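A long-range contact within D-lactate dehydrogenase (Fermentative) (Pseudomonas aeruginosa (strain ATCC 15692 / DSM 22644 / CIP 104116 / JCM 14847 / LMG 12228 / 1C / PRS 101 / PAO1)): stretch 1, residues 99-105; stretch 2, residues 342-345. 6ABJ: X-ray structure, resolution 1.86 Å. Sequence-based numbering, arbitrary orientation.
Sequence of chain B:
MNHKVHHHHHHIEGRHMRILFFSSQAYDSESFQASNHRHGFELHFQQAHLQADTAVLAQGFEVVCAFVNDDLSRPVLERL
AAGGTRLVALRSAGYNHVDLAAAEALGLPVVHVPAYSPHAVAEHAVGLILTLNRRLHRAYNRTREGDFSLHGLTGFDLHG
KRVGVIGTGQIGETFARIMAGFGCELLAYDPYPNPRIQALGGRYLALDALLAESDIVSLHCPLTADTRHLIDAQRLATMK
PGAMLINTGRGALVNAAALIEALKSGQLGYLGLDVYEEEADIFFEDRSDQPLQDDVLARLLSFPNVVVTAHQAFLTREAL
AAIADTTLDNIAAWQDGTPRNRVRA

Stretch 1 99-105: DLAAAEA
Stretch 2 (342-345) RVRA

Residues 100-105 form a helical segment, with phi/psi from -74/-35 at Leu100 to -53/-36 at Ala105. Three i to i+4 backbone hydrogen bonds define it: Ala103 N to Asp99 O (3.0 Å), Glu104 N to Leu100 O (2.9 Å) and Ala105 N to Ala101 O (3.0 Å). Asp99, at phi/psi -79/97, is the N-cap. Its side chain (chi1 -175°, t; chi2 -8°) lets Asp99 OD1 accept from Ala102 N at 3.2 Å and 164°, satisfying an amide that has no preceding helical turn to bond to.

The second stretch is extended at Arg342 (-79/147), Val343 (-107/127) and Arg344 (-119/148), and ends at the C-terminal carboxylate of Ala345, whose phi is -64°. Register is set by Leu100 and Ala345, with CA atoms 5.0 Å apart.

Leu100 points toward the terminal stretch with chi1 -68° (m) and chi2 166° (t). This places Leu100 CD2 3.6 Å from Val343 CG1, an apolar contact reached although Val343 (chi1 -176°, t) points sideways. Leu100 CB lies 3.8 Å from Ala345 CB, while Leu100 CD1 is 4.0 Å from Arg344 O; thus the leucine touches three consecutive residues. Ala345 CB also comes within 4.0 Å of Ala101 N.

One helical turn later, Glu104 also points toward the terminal stretch. Its chi1 of -139° and chi2 of 142° lie between wells, with chi3 at 92°, and bring Glu104 OE2 to 3.1 Å from Ala345 N. The 164° N-H...acceptor angle supports a nearly linear hydrogen bond, the only one across the contact. The same Glu104 OE2 is 3.5 Å from Ala345 CB and 3.9 Å from Arg344 CA. Arg344 itself points away, in an m, t, t conformation with chi4 -90°; Arg342 (chi1 -64°, chi2 -79°, chi3 -94°, chi4 -97°) remains out of reach. In total, 247 Å² is buried, summed over both sides.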

# COMPACT_ATOMS: atom_id res chain seq x y z
N ASP B 99 34.75 -16.48 -5.34
CA ASP B 99 36.11 -16.35 -5.91
C ASP B 99 36.64 -17.75 -6.34
O ASP B 99 37.12 -18.49 -5.50
CB ASP B 99 37.05 -15.70 -4.87
CG ASP B 99 38.45 -15.43 -5.43
OD1 ASP B 99 38.79 -15.87 -6.58
OD2 ASP B 99 39.23 -14.82 -4.66
N LEU B 100 36.50 -18.10 -7.61
CA LEU B 100 36.72 -19.48 -8.08
C LEU B 100 38.19 -19.80 -8.10
O LEU B 100 38.58 -20.91 -7.87
CB LEU B 100 36.16 -19.67 -9.49
CG LEU B 100 34.63 -19.62 -9.66
CD1 LEU B 100 34.23 -19.48 -11.12
CD2 LEU B 100 34.01 -20.85 -9.05
N ALA B 101 39.01 -18.80 -8.43
CA ALA B 101 40.47 -18.90 -8.41
C ALA B 101 40.95 -19.25 -7.02
O ALA B 101 41.77 -20.16 -6.84
CB ALA B 101 41.11 -17.61 -8.90
N ALA B 102 40.40 -18.59 -6.04
CA ALA B 102 40.71 -18.88 -4.66
C ALA B 102 40.21 -20.29 -4.26
O ALA B 102 40.91 -21.03 -3.60
CB ALA B 102 40.15 -17.79 -3.73
N ALA B 103 39.00 -20.66 -4.67
CA ALA B 103 38.48 -22.00 -4.31
C ALA B 103 39.37 -23.13 -4.91
O ALA B 103 39.59 -24.16 -4.27
CB ALA B 103 37.07 -22.18 -4.80
N GLU B 104 39.84 -22.92 -6.14
CA GLU B 104 40.71 -23.89 -6.79
C GLU B 104 42.01 -23.96 -6.03
O GLU B 104 42.50 -25.06 -5.72
CB GLU B 104 41.00 -23.47 -8.23
CG GLU B 104 40.98 -24.59 -9.22
CD GLU B 104 40.34 -24.15 -10.52
OE1 GLU B 104 41.19 -23.72 -11.33
OE2 GLU B 104 39.06 -24.19 -10.66
N ALA B 105 42.59 -22.79 -5.76
CA ALA B 105 43.84 -22.73 -4.99
C ALA B 105 43.71 -23.51 -3.68
O ALA B 105 44.64 -24.18 -3.24
CB ALA B 105 44.25 -21.27 -4.72
N ARG B 342 30.07 -29.07 -11.96
CA ARG B 342 31.12 -28.36 -11.28
C ARG B 342 31.33 -27.05 -11.98
O ARG B 342 31.28 -26.98 -13.21
CB ARG B 342 32.47 -29.11 -11.41
CG ARG B 342 32.61 -30.46 -10.78
CD ARG B 342 32.84 -30.31 -9.30
NE ARG B 342 34.28 -30.30 -8.94
CZ ARG B 342 34.97 -31.36 -8.51
NH1 ARG B 342 34.39 -32.56 -8.41
NH2 ARG B 342 36.22 -31.22 -8.15
N VAL B 343 31.69 -26.04 -11.21
CA VAL B 343 32.06 -24.78 -11.76
C VAL B 343 33.55 -24.66 -11.60
O VAL B 343 34.03 -24.79 -10.50
CB VAL B 343 31.46 -23.63 -10.89
CG1 VAL B 343 31.77 -22.29 -11.54
CG2 VAL B 343 29.96 -23.81 -10.79
N ARG B 344 34.26 -24.37 -12.66
CA ARG B 344 35.71 -24.30 -12.62
C ARG B 344 36.12 -22.86 -13.00
O ARG B 344 35.44 -22.20 -13.79
CB ARG B 344 36.30 -25.31 -13.63
CG ARG B 344 35.84 -26.75 -13.38
CD ARG B 344 36.44 -27.75 -14.38
NE ARG B 344 35.89 -29.08 -14.18
CZ ARG B 344 36.42 -30.01 -13.36
NH1 ARG B 344 37.51 -29.74 -12.67
NH2 ARG B 344 35.87 -31.21 -13.19
N ALA B 345 37.22 -22.41 -12.42
CA ALA B 345 37.80 -21.12 -12.73
C ALA B 345 38.28 -21.06 -14.18
O ALA B 345 38.56 -22.09 -14.77
CB ALA B 345 38.97 -20.86 -11.81
OXT ALA B 345 38.41 -20.01 -14.79